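Side-chain contacts in arginase, mitochondrial (Medicago truncatula, PDB 6VSS), which hydrolyses L-arginine to urea and L-ornithine, and also agmatine to putrescine, using two manganese ions in each subunit of a homohexamer: residues B[161-166]-B[307-312]; B[184-189]-B[281-286]. All blocks are in the same frame, centred on the assembly; numbering follows the deposited sequence.

Contact 1: residues B[161-166]-B[307-312]; sequences SISFPV and GGDVVE
Ser163 OG donates a hydrogen bond to Asp309 OD2 across 2.7 Å, joining helix 163-174 to strand 305-311 of the parallel sheet at the heart of the arginase fold. The hydroxyl reaches the oxygen from above the carboxylate plane, 43° out of it. Two torsions bring the groups together: Ser163 OG lies opposite its own carbonyl carbon, beside the backbone N (chi1 -67°), while Asp309 CG sits between its backbone N and carbonyl carbon (chi1 66°), which turns the acid toward Ser163. Asp309 OD2 also pairs with Tyr265 OH and OD1 with Ser267 OG, both on strand 264-269, so three hydroxyls hold the carboxylate and fix its rotation. With the acid removed, an alanine here would probably leave the hydroxyls of Ser163, Tyr265 and Ser267 without their shared acceptor in a buried setting.

The second touch is apolar. The Ile162 and Val311 side chains run alongside one another in opposite senses, Ile162 CD1 resting 3.9 Å from Val311 CG1 and Ile162 CG1 4.1 Å from the same methyl. CG1 is the branch of Val311 that takes part. Val311 also packs on His160 and Asp269, two manganese ligands, and the next residue, Glu312, probably binds substrate. A buried acid gripped by three hydroxyls implies that hydrogen bonding, probably to an ionised carboxylate, ties helix to sheet close to the metal site.

Contact 2: residues B[184-189]-B[281-286]; sequences DAHPDL and VSHHEP. With MN (manganese (II) ion), chain I; MN (manganese (II) ion), chain J.
His186 NE2 donates to Glu285 OE2 over 3.0 Å, at an N-H...O angle of 166°. The acceptor lies almost in the ring plane, at the imidazole edge, whereas from the glutamate's side the donor stands above the carboxylate, the two planes being 81° apart. A bend at chi2 (-74°) turns the Glu285 carboxylate toward His186 NE2, and its CG packs 3.8 Å from Ala185 CB.

Apolar contacts flank this bond. Ala185 CB covers one face of the His186 ring near its rim, and His283 CB approaches His186 CE1 to 3.5 Å. The two imidazoles meet obliquely; His283 ND1 is hydrogen-bonded to Ser96 O of the second subunit.

Metal bonds complete the account. His186 ND1 and Asp184 OD1 bind one manganese, Asp184 OD2 and Asp188 OD2 the other, and a water bridges both ions while donating to Asp188 OD1 at 2.6 Å. Asp184 OD1 also accepts from His186 N, an Asx turn. His160, Asp269 and Asp271 supply the remaining protein ligands. With both ring nitrogens engaged, ND1 by manganese and NE2 by Glu285, His186 is a first-shell ligand positioned by a second-shell carboxylate, within the DAHxD motif and water-bridged binuclear manganese cluster characteristic of the arginase family.

Contact 1 lies deep in the chain, its centre about 3 Å from the chain centre, whereas contact 2 lies about 14 Å out, at loops following strands 178-183 and 264-269. Both are largely buried, but contact 1 touches no other subunit, and residues 281-286 of contact 2 meet a neighbouring one. Their centres are about 15 Å apart, and the two join directly where Glu312 O packs on Val281 CG1. Strand 264-269 serves both: it lends hydroxyls to contact 1 and ends in Asp269, a ligand of the manganese pair that contact 2 binds directly and contact 1 borders indirectly. Chemistry follows place, with hydroxyl-carboxylate bonding and methyl packing inside, metal and histidine-carboxylate bonds in the site.

Contact 1: residues B[161-166]-B[307-312]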
ATOM      1  N   SER B 161      25.318  13.989   0.352  1.00 27.50           N
ATOM      2  CA  SER B 161      26.173  15.196   0.582  1.00 28.03           C
ATOM      3  C   SER B 161      27.173  14.936   1.712  1.00 28.06           C
ATOM      4  O   SER B 161      28.302  15.583   1.738  1.00 30.16           O
ATOM      5  CB  SER B 161      25.343  16.414   0.901  1.00 28.20           C
ATOM      6  OG  SER B 161      24.554  16.207   2.057  1.00 27.86           O
ATOM      7  N   ILE B 162      26.792  14.055   2.619  1.00 27.21           N
ATOM      8  CA  ILE B 162      27.551  13.817   3.874  1.00 27.95           C
ATOM      9  C   ILE B 162      28.902  13.154   3.546  1.00 27.50           C
ATOM     10  O   ILE B 162      29.877  13.345   4.300  1.00 30.06           O
ATOM     11  CB  ILE B 162      26.696  13.008   4.872  1.00 27.61           C
ATOM     12  CG1 ILE B 162      26.460  11.583   4.382  1.00 27.18           C
ATOM     13  CG2 ILE B 162      25.385  13.704   5.196  1.00 27.36           C
ATOM     14  CD1 ILE B 162      25.916  10.731   5.427  1.00 27.04           C
ATOM     15  N   SER B 163      29.038  12.453   2.438  1.00 27.72           N
ATOM     16  CA  SER B 163      30.281  11.686   2.164  1.00 27.65           C
ATOM     17  C   SER B 163      31.447  12.675   2.045  1.00 28.22           C
ATOM     18  O   SER B 163      32.543  12.330   2.454  1.00 26.79           O
ATOM     19  CB  SER B 163      30.159  10.832   0.948  1.00 29.21           C
ATOM     20  OG  SER B 163      29.215   9.778   1.103  1.00 28.17           O
ATOM     21  N   PHE B 164      31.201  13.904   1.570  1.00 29.79           N
ATOM     22  CA  PHE B 164      32.289  14.917   1.454  1.00 30.29           C
ATOM     23  C   PHE B 164      32.909  15.136   2.827  1.00 30.72           C
ATOM     24  O   PHE B 164      34.072  14.778   3.009  1.00 29.22           O
ATOM     25  CB  PHE B 164      31.862  16.215   0.776  1.00 30.75           C
ATOM     26  CG  PHE B 164      32.813  17.357   0.999  1.00 31.68           C
ATOM     27  CD1 PHE B 164      34.166  17.243   0.687  1.00 33.94           C
ATOM     28  CD2 PHE B 164      32.357  18.579   1.461  1.00 33.08           C
ATOM     29  CE1 PHE B 164      35.045  18.320   0.874  1.00 34.22           C
ATOM     30  CE2 PHE B 164      33.226  19.662   1.612  1.00 34.32           C
ATOM     31  CZ  PHE B 164      34.569  19.521   1.336  1.00 33.82           C
ATOM     32  N   PRO B 165      32.177  15.711   3.821  1.00 30.97           N
ATOM     33  CA  PRO B 165      32.730  15.928   5.161  1.00 30.85           C
ATOM     34  C   PRO B 165      33.243  14.668   5.878  1.00 30.44           C
ATOM     35  O   PRO B 165      34.222  14.772   6.653  1.00 29.46           O
ATOM     36  CB  PRO B 165      31.563  16.529   5.975  1.00 31.32           C
ATOM     37  CG  PRO B 165      30.326  16.422   5.091  1.00 30.85           C
ATOM     38  CD  PRO B 165      30.856  16.327   3.677  1.00 30.78           C
ATOM     39  N   VAL B 166      32.630  13.508   5.616  1.00 28.22           N
ATOM     40  CA  VAL B 166      33.124  12.228   6.193  1.00 28.32           C
ATOM     41  C   VAL B 166      34.494  11.927   5.578  1.00 28.78           C
ATOM     42  O   VAL B 166      35.434  11.648   6.314  1.00 29.19           O
ATOM     43  CB  VAL B 166      32.144  11.074   5.954  1.00 29.01           C
ATOM     44  CG1 VAL B 166      32.638   9.789   6.576  1.00 29.17           C
ATOM     45  CG2 VAL B 166      30.766  11.451   6.429  1.00 29.85           C
ATOM     46  N   GLY B 307      36.970   3.492   6.431  1.00 31.83           N
ATOM     47  CA  GLY B 307      35.640   4.031   6.721  1.00 29.40           C
ATOM     48  C   GLY B 307      34.645   3.642   5.661  1.00 29.26           C
ATOM     49  O   GLY B 307      35.043   3.113   4.628  1.00 28.23           O
ATOM     50  N   GLY B 308      33.386   4.033   5.859  1.00 28.52           N
ATOM     51  CA  GLY B 308      32.344   3.709   4.890  1.00 29.36           C
ATOM     52  C   GLY B 308      31.057   4.418   5.232  1.00 28.90           C
ATOM     53  O   GLY B 308      30.951   5.022   6.284  1.00 27.95           O
ATOM     54  N   ASP B 309      30.108   4.374   4.324  1.00 28.78           N
ATOM     55  CA  ASP B 309      28.795   4.999   4.567  1.00 27.44           C
ATOM     56  C   ASP B 309      27.728   4.224   3.793  1.00 25.76           C
ATOM     57  O   ASP B 309      28.028   3.459   2.839  1.00 27.37           O
ATOM     58  CB  ASP B 309      28.862   6.507   4.345  1.00 27.78           C
ATOM     59  CG  ASP B 309      29.129   6.889   2.921  1.00 29.52           C
ATOM     60  OD1 ASP B 309      28.371   6.388   2.046  1.00 28.21           O
ATOM     61  OD2 ASP B 309      30.048   7.734   2.699  1.00 30.80           O
ATOM     62  N   VAL B 310      26.531   4.293   4.309  1.00 23.69           N
ATOM     63  CA  VAL B 310      25.310   3.808   3.637  1.00 22.49           C
ATOM     64  C   VAL B 310      24.302   4.951   3.645  1.00 21.74           C
ATOM     65  O   VAL B 310      23.930   5.340   4.733  1.00 21.13           O
ATOM     66  CB  VAL B 310      24.773   2.537   4.290  1.00 22.32           C
ATOM     67  CG1 VAL B 310      23.533   2.054   3.540  1.00 22.03           C
ATOM     68  CG2 VAL B 310      25.851   1.466   4.306  1.00 22.65           C
ATOM     69  N   VAL B 311      23.981   5.500   2.455  1.00 21.55           N
ATOM     70  CA  VAL B 311      23.233   6.761   2.252  1.00 22.10           C
ATOM     71  C   VAL B 311      22.013   6.550   1.369  1.00 22.23           C
ATOM     72  O   VAL B 311      21.981   5.528   0.693  1.00 21.12           O
ATOM     73  CB  VAL B 311      24.152   7.835   1.678  1.00 22.73           C
ATOM     74  CG1 VAL B 311      25.305   8.058   2.655  1.00 23.19           C
ATOM     75  CG2 VAL B 311      24.675   7.513   0.298  1.00 23.15           C
ATOM     76  N   GLU B 312      21.076   7.501   1.496  1.00 21.91           N
ATOM     77  CA  GLU B 312      19.962   7.745   0.584  1.00 22.30           C
ATOM     78  C   GLU B 312      18.878   6.664   0.821  1.00 22.37           C
ATOM     79  O   GLU B 312      17.874   6.701   0.088  1.00 22.21           O
ATOM     80  CB  GLU B 312      20.449   7.746  -0.877  1.00 22.78           C
ATOM     81  CG  GLU B 312      21.268   8.964  -1.301  1.00 23.31           C
ATOM     82  CD  GLU B 312      20.570  10.288  -1.539  1.00 24.17           C
ATOM     83  OE1 GLU B 312      21.268  11.350  -1.434  1.00 25.24           O
ATOM     84  OE2 GLU B 312      19.349  10.290  -1.756  1.00 24.98           O
TER

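Contact 2: residues B[184-189]-B[281-286]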
ATOM      1  N   ASP B 184      26.534   3.638  -6.694  1.00 25.84           N
ATOM      2  CA  ASP B 184      25.532   4.695  -6.934  1.00 26.22           C
ATOM      3  C   ASP B 184      24.866   4.498  -8.301  1.00 25.66           C
ATOM      4  O   ASP B 184      25.534   4.031  -9.188  1.00 26.21           O
ATOM      5  CB  ASP B 184      26.250   6.027  -6.814  1.00 25.99           C
ATOM      6  CG  ASP B 184      25.363   7.142  -6.312  1.00 26.43           C
ATOM      7  OD1 ASP B 184      24.137   7.150  -6.587  1.00 27.77           O
ATOM      8  OD2 ASP B 184      25.904   7.910  -5.545  1.00 29.49           O
ATOM      9  N   ALA B 185      23.614   4.902  -8.483  1.00 25.25           N
ATOM     10  CA  ALA B 185      23.037   5.153  -9.827  1.00 25.43           C
ATOM     11  C   ALA B 185      23.670   6.403 -10.463  1.00 26.61           C
ATOM     12  O   ALA B 185      23.671   6.495 -11.737  1.00 25.82           O
ATOM     13  CB  ALA B 185      21.540   5.273  -9.753  1.00 24.86           C
ATOM     14  N   HIS B 186      24.218   7.312  -9.652  1.00 26.86           N
ATOM     15  CA  HIS B 186      24.509   8.716 -10.035  1.00 28.14           C
ATOM     16  C   HIS B 186      25.956   8.995  -9.705  1.00 28.08           C
ATOM     17  O   HIS B 186      26.428   8.603  -8.658  1.00 26.25           O
ATOM     18  CB  HIS B 186      23.654   9.735  -9.259  1.00 29.64           C
ATOM     19  CG  HIS B 186      22.203   9.408  -9.234  1.00 29.37           C
ATOM     20  ND1 HIS B 186      21.577   8.764  -8.140  1.00 30.52           N
ATOM     21  CD2 HIS B 186      21.257   9.606 -10.188  1.00 30.26           C
ATOM     22  CE1 HIS B 186      20.297   8.565  -8.500  1.00 29.59           C
ATOM     23  NE2 HIS B 186      20.066   9.090  -9.731  1.00 29.38           N
ATOM     24  N   PRO B 187      26.754   9.575 -10.617  1.00 29.62           N
ATOM     25  CA  PRO B 187      28.162   9.797 -10.287  1.00 29.90           C
ATOM     26  C   PRO B 187      28.373  10.731  -9.083  1.00 30.74           C
ATOM     27  O   PRO B 187      29.462  10.729  -8.530  1.00 31.66           O
ATOM     28  CB  PRO B 187      28.762  10.374 -11.583  1.00 30.56           C
ATOM     29  CG  PRO B 187      27.806   9.922 -12.697  1.00 31.22           C
ATOM     30  CD  PRO B 187      26.434   9.852 -12.033  1.00 30.79           C
ATOM     31  N   ASP B 188      27.420  11.608  -8.787  1.00 30.94           N
ATOM     32  CA  ASP B 188      27.569  12.665  -7.759  1.00 31.88           C
ATOM     33  C   ASP B 188      28.852  13.475  -7.978  1.00 33.37           C
ATOM     34  O   ASP B 188      29.441  13.885  -6.985  1.00 31.66           O
ATOM     35  CB  ASP B 188      27.561  12.069  -6.363  1.00 33.21           C
ATOM     36  CG  ASP B 188      26.220  11.493  -5.937  1.00 34.62           C
ATOM     37  OD1 ASP B 188      25.234  11.718  -6.684  1.00 32.41           O
ATOM     38  OD2 ASP B 188      26.182  10.887  -4.839  1.00 37.52           O
ATOM     39  N   LEU B 189      29.132  13.872  -9.228  1.00 36.04           N
ATOM     40  CA  LEU B 189      30.365  14.622  -9.594  1.00 37.00           C
ATOM     41  C   LEU B 189      30.067  16.000 -10.204  1.00 37.88           C
ATOM     42  O   LEU B 189      31.008  16.604 -10.694  1.00 37.06           O
ATOM     43  CB  LEU B 189      31.153  13.751 -10.568  1.00 36.64           C
ATOM     44  CG  LEU B 189      32.050  12.727  -9.883  1.00 37.25           C
ATOM     45  CD1 LEU B 189      32.490  11.641 -10.862  1.00 38.35           C
ATOM     46  CD2 LEU B 189      33.271  13.414  -9.270  1.00 36.74           C
ATOM     47  N   VAL B 281      13.944   4.925  -1.801  1.00 21.64           N
ATOM     48  CA  VAL B 281      14.987   5.944  -2.147  1.00 22.31           C
ATOM     49  C   VAL B 281      14.289   7.159  -2.752  1.00 23.15           C
ATOM     50  O   VAL B 281      13.174   6.978  -3.271  1.00 23.67           O
ATOM     51  CB  VAL B 281      16.026   5.379  -3.145  1.00 22.17           C
ATOM     52  CG1 VAL B 281      16.811   4.222  -2.539  1.00 23.18           C
ATOM     53  CG2 VAL B 281      15.420   4.934  -4.457  1.00 22.12           C
ATOM     54  N   SER B 282      14.938   8.314  -2.788  1.00 23.67           N
ATOM     55  CA  SER B 282      14.428   9.528  -3.467  1.00 25.69           C
ATOM     56  C   SER B 282      14.464   9.397  -5.010  1.00 25.81           C
ATOM     57  O   SER B 282      13.506   9.857  -5.649  1.00 27.25           O
ATOM     58  CB  SER B 282      15.204  10.759  -2.977  1.00 27.29           C
ATOM     59  OG  SER B 282      14.950  10.989  -1.589  1.00 29.21           O
ATOM     60  N   HIS B 283      15.470   8.772  -5.607  1.00 24.89           N
ATOM     61  CA  HIS B 283      15.666   8.802  -7.075  1.00 25.70           C
ATOM     62  C   HIS B 283      15.538   7.384  -7.593  1.00 25.01           C
ATOM     63  O   HIS B 283      16.539   6.734  -7.687  1.00 25.68           O
ATOM     64  CB  HIS B 283      17.045   9.408  -7.400  1.00 26.90           C
ATOM     65  CG  HIS B 283      17.147  10.793  -6.893  1.00 29.23           C
ATOM     66  ND1 HIS B 283      16.710  11.875  -7.637  1.00 32.14           N
ATOM     67  CD2 HIS B 283      17.535  11.277  -5.692  1.00 32.22           C
ATOM     68  CE1 HIS B 283      16.869  12.986  -6.930  1.00 34.19           C
ATOM     69  NE2 HIS B 283      17.362  12.649  -5.719  1.00 34.05           N
ATOM     70  N   HIS B 284      14.355   6.936  -7.952  1.00 25.70           N
ATOM     71  CA  HIS B 284      14.187   5.636  -8.644  1.00 26.59           C
ATOM     72  C   HIS B 284      14.920   5.673 -10.016  1.00 27.14           C
ATOM     73  O   HIS B 284      14.645   6.572 -10.797  1.00 26.39           O
ATOM     74  CB  HIS B 284      12.719   5.293  -8.777  1.00 26.55           C
ATOM     75  CG  HIS B 284      12.061   4.953  -7.508  1.00 28.71           C
ATOM     76  ND1 HIS B 284      10.754   5.302  -7.246  1.00 30.97           N
ATOM     77  CD2 HIS B 284      12.483   4.295  -6.419  1.00 29.64           C
ATOM     78  CE1 HIS B 284      10.436   4.947  -6.030  1.00 30.11           C
ATOM     79  NE2 HIS B 284      11.459   4.291  -5.515  1.00 29.00           N
ATOM     80  N   GLU B 285      15.848   4.750 -10.309  1.00 27.38           N
ATOM     81  CA  GLU B 285      16.504   4.680 -11.654  1.00 27.08           C
ATOM     82  C   GLU B 285      16.447   3.234 -12.126  1.00 24.97           C
ATOM     83  O   GLU B 285      17.302   2.444 -11.762  1.00 24.20           O
ATOM     84  CB  GLU B 285      17.970   5.142 -11.601  1.00 28.79           C
ATOM     85  CG  GLU B 285      18.163   6.546 -11.071  1.00 30.84           C
ATOM     86  CD  GLU B 285      17.771   7.666 -12.020  1.00 33.65           C
ATOM     87  OE1 GLU B 285      17.561   7.355 -13.221  1.00 35.04           O
ATOM     88  OE2 GLU B 285      17.668   8.864 -11.542  1.00 33.94           O
ATOM     89  N   PRO B 286      15.459   2.824 -12.938  1.00 24.35           N
ATOM     90  CA  PRO B 286      15.361   1.411 -13.318  1.00 24.77           C
ATOM     91  C   PRO B 286      16.607   0.914 -14.051  1.00 25.04           C
ATOM     92  O   PRO B 286      17.339   1.696 -14.668  1.00 27.27           O
ATOM     93  CB  PRO B 286      14.107   1.323 -14.189  1.00 24.49           C
ATOM     94  CG  PRO B 286      13.274   2.518 -13.689  1.00 24.71           C
ATOM     95  CD  PRO B 286      14.301   3.613 -13.383  1.00 24.49           C
TER
HETATM   96 MN    MN I 401      22.216   8.132  -5.999  1.00 29.23          MN
HETATM   97 MN    MN J 402      24.690   9.341  -4.524  1.00 34.73          MN
HETATM   98  O   HOH W   1      23.377   9.960  -5.992  1.00 29.70           O